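Local coordinates for protein transcription termination factor FttA (Methanosarcina mazei, PDB 2XR1) that probably terminates transcription by cleaving nascent RNA at the polymerase exit channel and then degrading the released RNA, using two zinc ions, at residues H15-N20 / K59-R64; V215-D220 / S511-G516. All coordinates share one frame; numbering follows the deposited sequence.

Interaction 1 of 2, residues H15-N20 / K59-R64; sequences HKIEKN and KELRTR
Of the CA atoms across the contact, those of Ile17 and Leu61 are nearest, 8.3 Å apart. Asn20 and Glu60 form the next pair, at 8.5 Å between CA atoms. Each segment holds the last turn of a helix and the residues that leave it, in the first KH domain (KHa). Helix 7-18 runs out into a turn at Lys19 and Asn20. Helix 52-61 ends in a Schellman motif, in which Arg62 takes a positive phi of 48° and turns the chain toward strand 65-69. The order helix-strand-strand-helix-helix-strand is that of a type II KH fold, and the ends of its first and last helices meet over strand 36-41.

The apolar centre is Ile17 against Leu61. Leu61 reaches across with CD1, which lies 3.8 Å from Ile17 CG1 and about as close to Ile17 CD1. One methyl therefore meets both carbons of the longer isoleucine branch. The two side chains cross at about a right angle. Leu39 and Ile27 also touch Ile17, and Leu37 touches Leu61, so the pair joins the helices to the core over strand 36-41.

Asn20 and Glu60 border this patch on an exposed side. Asn20 ND2 sits 3.3 Å from Glu60 CB and slightly farther from CG, so the amide meets the aliphatic part of the glutamate. The glutamate chain bends at chi2 (72°), which carries the carboxylate off the amide. The two flat groups are 60° apart. Lys16 NZ lies 6.9 Å from Glu60 OE2, which allows at most a long-range attraction between the charges. Beyond the Schellman turn, Thr63 OG1 donates to Arg64 O at 3.1 Å, from above the carbonyl plane.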
ATOM      1  N   HIS B  15       3.412  41.086 -11.118  1.00 70.79           N
ATOM      2  CA  HIS B  15       2.965  42.016 -12.140  1.00 76.20           C
ATOM      3  C   HIS B  15       1.454  42.030 -12.347  1.00 75.91           C
ATOM      4  O   HIS B  15       0.862  43.092 -12.475  1.00 76.31           O
ATOM      5  CB  HIS B  15       3.740  41.787 -13.430  1.00 85.83           C
ATOM      6  CG  HIS B  15       5.198  42.103 -13.293  1.00 88.95           C
ATOM      7  ND1 HIS B  15       6.185  41.400 -13.951  1.00 96.98           N
ATOM      8  CD2 HIS B  15       5.835  43.029 -12.534  1.00 86.04           C
ATOM      9  CE1 HIS B  15       7.366  41.893 -13.619  1.00 99.25           C
ATOM     10  NE2 HIS B  15       7.181  42.881 -12.759  1.00 92.70           N
ATOM     11  N   LYS B  16       0.840  40.857 -12.360  1.00 76.55           N
ATOM     12  CA  LYS B  16      -0.619  40.726 -12.368  1.00 77.06           C
ATOM     13  C   LYS B  16      -1.265  41.608 -11.305  1.00 70.89           C
ATOM     14  O   LYS B  16      -2.157  42.393 -11.590  1.00 73.23           O
ATOM     15  CB  LYS B  16      -1.003  39.264 -12.097  1.00 77.08           C
ATOM     16  CG  LYS B  16      -1.492  38.485 -13.300  1.00 86.55           C
ATOM     17  CD  LYS B  16      -3.012  38.579 -13.421  1.00 90.66           C
ATOM     18  CE  LYS B  16      -3.549  37.840 -14.659  1.00101.33           C
ATOM     19  NZ  LYS B  16      -3.509  36.356 -14.494  1.00101.01           N
ATOM     20  N   ILE B  17      -0.819  41.444 -10.066  1.00 64.49           N
ATOM     21  CA  ILE B  17      -1.331  42.211  -8.936  1.00 59.65           C
ATOM     22  C   ILE B  17      -1.169  43.714  -9.151  1.00 60.19           C
ATOM     23  O   ILE B  17      -2.115  44.482  -9.005  1.00 60.46           O
ATOM     24  CB  ILE B  17      -0.582  41.848  -7.663  1.00 54.43           C
ATOM     25  CG1 ILE B  17      -1.191  40.598  -7.032  1.00 53.49           C
ATOM     26  CG2 ILE B  17      -0.626  43.001  -6.678  1.00 51.85           C
ATOM     27  CD1 ILE B  17      -0.165  39.705  -6.385  1.00 49.66           C
ATOM     28  N   GLU B  18       0.036  44.122  -9.517  1.00 61.13           N
ATOM     29  CA  GLU B  18       0.364  45.532  -9.609  1.00 61.77           C
ATOM     30  C   GLU B  18      -0.527  46.310 -10.572  1.00 66.13           C
ATOM     31  O   GLU B  18      -0.841  47.467 -10.305  1.00 64.76           O
ATOM     32  CB  GLU B  18       1.836  45.718  -9.968  1.00 64.13           C
ATOM     33  CG  GLU B  18       2.725  45.121  -8.928  1.00 61.16           C
ATOM     34  CD  GLU B  18       3.977  45.884  -8.701  1.00 63.39           C
ATOM     35  OE1 GLU B  18       4.686  46.149  -9.701  1.00 71.62           O
ATOM     36  OE2 GLU B  18       4.264  46.182  -7.516  1.00 60.08           O
ATOM     37  N   LYS B  19      -0.949  45.672 -11.661  1.00 71.57           N
ATOM     38  CA  LYS B  19      -1.920  46.299 -12.567  1.00 77.29           C
ATOM     39  C   LYS B  19      -3.387  46.090 -12.158  1.00 76.27           C
ATOM     40  O   LYS B  19      -4.285  46.483 -12.886  1.00 81.66           O
ATOM     41  CB  LYS B  19      -1.695  45.856 -14.021  1.00 86.43           C
ATOM     42  CG  LYS B  19      -1.729  44.355 -14.268  1.00 88.85           C
ATOM     43  CD  LYS B  19      -1.187  43.999 -15.652  1.00 99.78           C
ATOM     44  CE  LYS B  19       0.256  44.478 -15.866  1.00101.49           C
ATOM     45  NZ  LYS B  19       0.985  43.682 -16.906  1.00110.63           N
ATOM     46  N   ASN B  20      -3.634  45.457 -11.012  1.00 70.52           N
ATOM     47  CA  ASN B  20      -4.984  45.423 -10.446  1.00 70.28           C
ATOM     48  C   ASN B  20      -5.156  46.396  -9.301  1.00 65.35           C
ATOM     49  O   ASN B  20      -6.285  46.722  -8.954  1.00 67.94           O
ATOM     50  CB  ASN B  20      -5.388  44.004  -9.994  1.00 69.86           C
ATOM     51  CG  ASN B  20      -6.383  43.327 -10.962  1.00 77.49           C
ATOM     52  OD1 ASN B  20      -6.803  43.918 -11.955  1.00 80.49           O
ATOM     53  ND2 ASN B  20      -6.752  42.077 -10.664  1.00 78.35           N
ATOM     54  N   LYS B  59     -10.099  37.681  -5.803  1.00 86.30           N
ATOM     55  CA  LYS B  59     -11.082  37.440  -6.851  1.00 88.84           C
ATOM     56  C   LYS B  59     -10.446  37.175  -8.224  1.00 91.26           C
ATOM     57  O   LYS B  59     -10.623  36.094  -8.782  1.00 92.53           O
ATOM     58  CB  LYS B  59     -12.065  38.609  -6.945  1.00 90.28           C
ATOM     59  N   GLU B  60      -9.704  38.137  -8.767  1.00 92.51           N
ATOM     60  CA  GLU B  60      -9.092  37.964 -10.099  1.00 94.89           C
ATOM     61  C   GLU B  60      -7.935  36.936 -10.135  1.00 94.46           C
ATOM     62  O   GLU B  60      -7.564  36.473 -11.219  1.00 96.60           O
ATOM     63  CB  GLU B  60      -8.626  39.313 -10.660  1.00 96.44           C
ATOM     64  CG  GLU B  60      -8.436  39.353 -12.193  1.00 99.97           C
ATOM     65  CD  GLU B  60      -9.745  39.328 -12.998  1.00101.96           C
ATOM     66  OE1 GLU B  60     -10.836  39.147 -12.420  1.00101.66           O
ATOM     67  OE2 GLU B  60      -9.678  39.495 -14.230  1.00104.17           O
ATOM     68  N   LEU B  61      -7.387  36.580  -8.965  1.00 91.85           N
ATOM     69  CA  LEU B  61      -6.302  35.578  -8.846  1.00 91.25           C
ATOM     70  C   LEU B  61      -6.781  34.174  -8.436  1.00 90.40           C
ATOM     71  O   LEU B  61      -5.973  33.236  -8.397  1.00 90.14           O
ATOM     72  CB  LEU B  61      -5.244  36.038  -7.818  1.00 89.31           C
ATOM     73  CG  LEU B  61      -4.124  36.963  -8.291  1.00 90.27           C
ATOM     74  CD1 LEU B  61      -3.278  37.386  -7.115  1.00 87.32           C
ATOM     75  CD2 LEU B  61      -3.265  36.291  -9.356  1.00 92.65           C
ATOM     76  N   ARG B  62      -8.069  34.045  -8.099  1.00 89.96           N
ATOM     77  CA  ARG B  62      -8.674  32.772  -7.679  1.00 89.19           C
ATOM     78  C   ARG B  62      -7.849  32.037  -6.612  1.00 86.89           C
ATOM     79  O   ARG B  62      -7.595  30.835  -6.742  1.00 87.81           O
ATOM     80  CB  ARG B  62      -8.901  31.865  -8.899  1.00 91.73           C
ATOM     81  N   THR B  63      -7.436  32.746  -5.563  1.00 84.35           N
ATOM     82  CA  THR B  63      -6.677  32.116  -4.468  1.00 82.06           C
ATOM     83  C   THR B  63      -6.731  32.904  -3.157  1.00 79.53           C
ATOM     84  O   THR B  63      -7.218  34.039  -3.122  1.00 79.79           O
ATOM     85  CB  THR B  63      -5.173  31.871  -4.856  1.00 82.85           C
ATOM     86  OG1 THR B  63      -4.374  31.709  -3.676  1.00 79.86           O
ATOM     87  CG2 THR B  63      -4.607  33.024  -5.676  1.00 84.60           C
ATOM     88  N   ARG B  64      -6.247  32.268  -2.088  1.00 77.13           N
ATOM     89  CA  ARG B  64      -6.110  32.914  -0.781  1.00 74.84           C
ATOM     90  C   ARG B  64      -4.852  33.786  -0.773  1.00 73.93           C
ATOM     91  O   ARG B  64      -3.749  33.317  -1.094  1.00 73.81           O
ATOM     92  CB  ARG B  64      -6.018  31.894   0.376  1.00 73.36           C
ATOM     93  CG  ARG B  64      -7.249  30.961   0.571  1.00 74.31           C
ATOM     94  CD  ARG B  64      -7.774  30.887   2.051  1.00 73.17           C
ATOM     95  NE  ARG B  64      -6.764  31.115   3.109  1.00 73.24           N
ATOM     96  CZ  ARG B  64      -5.917  30.199   3.608  1.00 72.77           C
ATOM     97  NH1 ARG B  64      -5.893  28.946   3.149  1.00 73.50           N
ATOM     98  NH2 ARG B  64      -5.073  30.541   4.580  1.00 71.06           N
TER

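Interaction 2 of 2, residues V215-D220 / S511-G516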
ATOM      1  N   VAL B 215      -0.687   7.679  19.177  1.00 33.95           N
ATOM      2  CA  VAL B 215      -0.118   6.665  20.047  1.00 36.20           C
ATOM      3  C   VAL B 215      -1.123   5.559  20.220  1.00 36.31           C
ATOM      4  O   VAL B 215      -2.295   5.777  20.036  1.00 34.81           O
ATOM      5  CB  VAL B 215       0.221   7.197  21.468  1.00 37.71           C
ATOM      6  CG1 VAL B 215       1.274   8.246  21.410  1.00 37.85           C
ATOM      7  CG2 VAL B 215      -1.024   7.738  22.142  1.00 37.41           C
ATOM      8  N   ASN B 216      -0.679   4.370  20.595  1.00 38.82           N
ATOM      9  CA  ASN B 216      -1.620   3.317  20.905  1.00 40.18           C
ATOM     10  C   ASN B 216      -2.312   3.586  22.253  1.00 42.12           C
ATOM     11  O   ASN B 216      -1.754   4.229  23.166  1.00 43.81           O
ATOM     12  CB  ASN B 216      -0.944   1.927  20.952  1.00 42.51           C
ATOM     13  CG  ASN B 216      -1.929   0.786  20.653  1.00 41.58           C
ATOM     14  OD1 ASN B 216      -2.845   0.944  19.843  1.00 40.43           O
ATOM     15  ND2 ASN B 216      -1.754  -0.336  21.300  1.00 42.71           N
ATOM     16  N   VAL B 217      -3.526   3.056  22.344  1.00 42.64           N
ATOM     17  CA  VAL B 217      -4.355   3.033  23.539  1.00 43.90           C
ATOM     18  C   VAL B 217      -4.638   1.567  23.737  1.00 45.59           C
ATOM     19  O   VAL B 217      -5.186   0.937  22.837  1.00 44.64           O
ATOM     20  CB  VAL B 217      -5.728   3.749  23.283  1.00 42.19           C
ATOM     21  CG1 VAL B 217      -6.708   3.502  24.439  1.00 44.09           C
ATOM     22  CG2 VAL B 217      -5.537   5.237  23.059  1.00 41.24           C
ATOM     23  N   GLY B 218      -4.269   1.017  24.886  1.00 48.71           N
ATOM     24  CA  GLY B 218      -4.503  -0.410  25.170  1.00 51.23           C
ATOM     25  C   GLY B 218      -3.422  -1.042  26.027  1.00 55.05           C
ATOM     26  O   GLY B 218      -2.745  -0.341  26.806  1.00 56.33           O
ATOM     27  N   SER B 219      -3.272  -2.370  25.900  1.00 57.52           N
ATOM     28  CA  SER B 219      -2.321  -3.144  26.715  1.00 60.98           C
ATOM     29  C   SER B 219      -0.889  -2.664  26.512  1.00 61.63           C
ATOM     30  O   SER B 219      -0.200  -2.370  27.494  1.00 63.62           O
ATOM     31  CB  SER B 219      -2.411  -4.645  26.405  1.00 63.09           C
ATOM     32  OG  SER B 219      -3.208  -5.317  27.364  1.00 65.96           O
ATOM     33  N   ASP B 220      -0.453  -2.564  25.247  1.00 60.18           N
ATOM     34  CA  ASP B 220       0.927  -2.162  24.938  1.00 60.75           C
ATOM     35  C   ASP B 220       1.003  -0.738  24.431  1.00 58.15           C
ATOM     36  O   ASP B 220       0.517  -0.445  23.341  1.00 54.75           O
ATOM     37  CB  ASP B 220       1.563  -3.089  23.907  1.00 61.66           C
ATOM     38  CG  ASP B 220       3.056  -2.814  23.727  1.00 63.61           C
ATOM     39  OD1 ASP B 220       3.449  -1.647  23.560  1.00 62.53           O
ATOM     40  OD2 ASP B 220       3.851  -3.775  23.764  1.00 69.02           O
ATOM     41  N   SER B 511      -5.109   9.709  34.042  1.00 46.74           N
ATOM     42  CA  SER B 511      -5.633   9.778  32.682  1.00 44.98           C
ATOM     43  C   SER B 511      -6.970   9.091  32.562  1.00 42.66           C
ATOM     44  O   SER B 511      -7.317   8.239  33.326  1.00 43.56           O
ATOM     45  CB  SER B 511      -4.658   9.133  31.699  1.00 46.59           C
ATOM     46  OG  SER B 511      -4.229   7.898  32.190  1.00 47.64           O
ATOM     47  N   GLY B 512      -7.705   9.463  31.549  1.00 41.20           N
ATOM     48  CA  GLY B 512      -9.093   9.014  31.400  1.00 40.02           C
ATOM     49  C   GLY B 512      -9.445   7.546  31.327  1.00 39.55           C
ATOM     50  O   GLY B 512     -10.623   7.227  31.427  1.00 38.72           O
ATOM     51  N   MET B 513      -8.461   6.665  31.147  1.00 41.52           N
ATOM     52  CA  MET B 513      -8.706   5.199  31.183  1.00 42.75           C
ATOM     53  C   MET B 513      -7.809   4.468  32.188  1.00 45.40           C
ATOM     54  O   MET B 513      -7.579   3.260  32.101  1.00 47.61           O
ATOM     55  CB  MET B 513      -8.606   4.610  29.772  1.00 42.71           C
ATOM     56  CG  MET B 513      -9.656   5.214  28.817  1.00 40.81           C
ATOM     57  SD  MET B 513      -9.570   4.476  27.206  1.00 45.70           S
ATOM     58  CE  MET B 513     -11.057   5.095  26.387  1.00 40.62           C
ATOM     59  N   MET B 514      -7.297   5.239  33.148  1.00 45.97           N
ATOM     60  CA  MET B 514      -6.540   4.742  34.285  1.00 48.28           C
ATOM     61  C   MET B 514      -5.287   3.969  33.928  1.00 51.09           C
ATOM     62  O   MET B 514      -4.797   3.210  34.746  1.00 53.77           O
ATOM     63  CB  MET B 514      -7.453   3.897  35.179  1.00 48.91           C
ATOM     64  CG  MET B 514      -8.614   4.681  35.737  1.00 46.34           C
ATOM     65  SD  MET B 514      -9.784   3.715  36.688  1.00 46.24           S
ATOM     66  CE  MET B 514      -9.066   3.757  38.334  1.00 47.76           C
ATOM     67  N   ASN B 515      -4.755   4.170  32.727  1.00 51.41           N
ATOM     68  CA  ASN B 515      -3.468   3.563  32.364  1.00 55.44           C
ATOM     69  C   ASN B 515      -2.305   4.271  33.010  1.00 57.40           C
ATOM     70  O   ASN B 515      -1.175   3.804  32.944  1.00 61.52           O
ATOM     71  CB  ASN B 515      -3.276   3.424  30.833  1.00 55.46           C
ATOM     72  CG  ASN B 515      -3.558   1.981  30.334  1.00 58.72           C
ATOM     73  OD1 ASN B 515      -4.002   1.127  31.111  1.00 61.28           O
ATOM     74  ND2 ASN B 515      -3.298   1.714  29.046  1.00 60.61           N
ATOM     75  N   GLY B 516      -2.572   5.397  33.649  1.00 55.79           N
ATOM     76  CA  GLY B 516      -1.585   6.022  34.503  1.00 57.94           C
ATOM     77  C   GLY B 516      -2.009   7.402  34.914  1.00 55.62           C
ATOM     78  O   GLY B 516      -3.146   7.798  34.708  1.00 52.23           O
TER
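Asn515 meets Gly218 across the boundary between the beta-CASP and metallo-beta-lactamase domains. Both segments are loops. Residues 215-220 follow strand 208-211 of the lactamase fold. Residues 511-516 follow strand 506-509 of the parallel beta-CASP sheet and lead into helix 518-526.

The Asn515 side chain can be followed outward. Its CB heads toward the lactamase loop, and CG carries the amide across the gap. At the tip the two amide atoms part. OD1 accepts a hydrogen bond from Ile545 N, within its own domain. ND2 donates to Gly218 O at 3.1 Å, a weak bond bent to 134° at the hydrogen. One amide thus joins the start of helix 545-550 to the other domain. The side chain also touches Glu221. Gly218 has backbone angles that suit glycine, and it offers its carbonyl to the amide.

Val217 and Met513 make the apolar part. Met513 runs extended beyond CG, and its SD comes 4.1 Å from Val217 CG1. The two side chains cross at about a right angle. Val217 CG1 is the methyl anti to the backbone N (chi1 169°). The valine also touches Asp249, a zinc ligand, and its side chain is about 7 Å from a bound zinc ion. The contact therefore lies beside the metal centre, where the two domains face each other.

Each loop is braced internally. Asn216 ND2 donates to Asp220 O at 3.1 Å, nearly straight at 175°, with the oxygen close to the amide plane. On the beta-CASP side, residues 511-514 form a type I turn. Gly516 O receives two bonds there, from Ser511 N at 2.8 Å and from Ser511 OG at 2.7 Å.

From the N terminus the chain first builds KHa. Interaction 1 closes a loop of 38 residues there, bringing the end of helix 52-61 back beside the end of helix 7-18. The chain then passes through KHb and enters the metallo-beta-lactamase domain. Interaction 2 opens at 215-220 and closes at 511-516, with 290 residues between, joining that domain to beta-CASP. The two loops follow in series and neither nest nor cross. Interaction 1 is local to one small domain, whereas interaction 2 links two domains near the zinc site. Their centres are 51 Å apart, on opposite sides of the chain's centre.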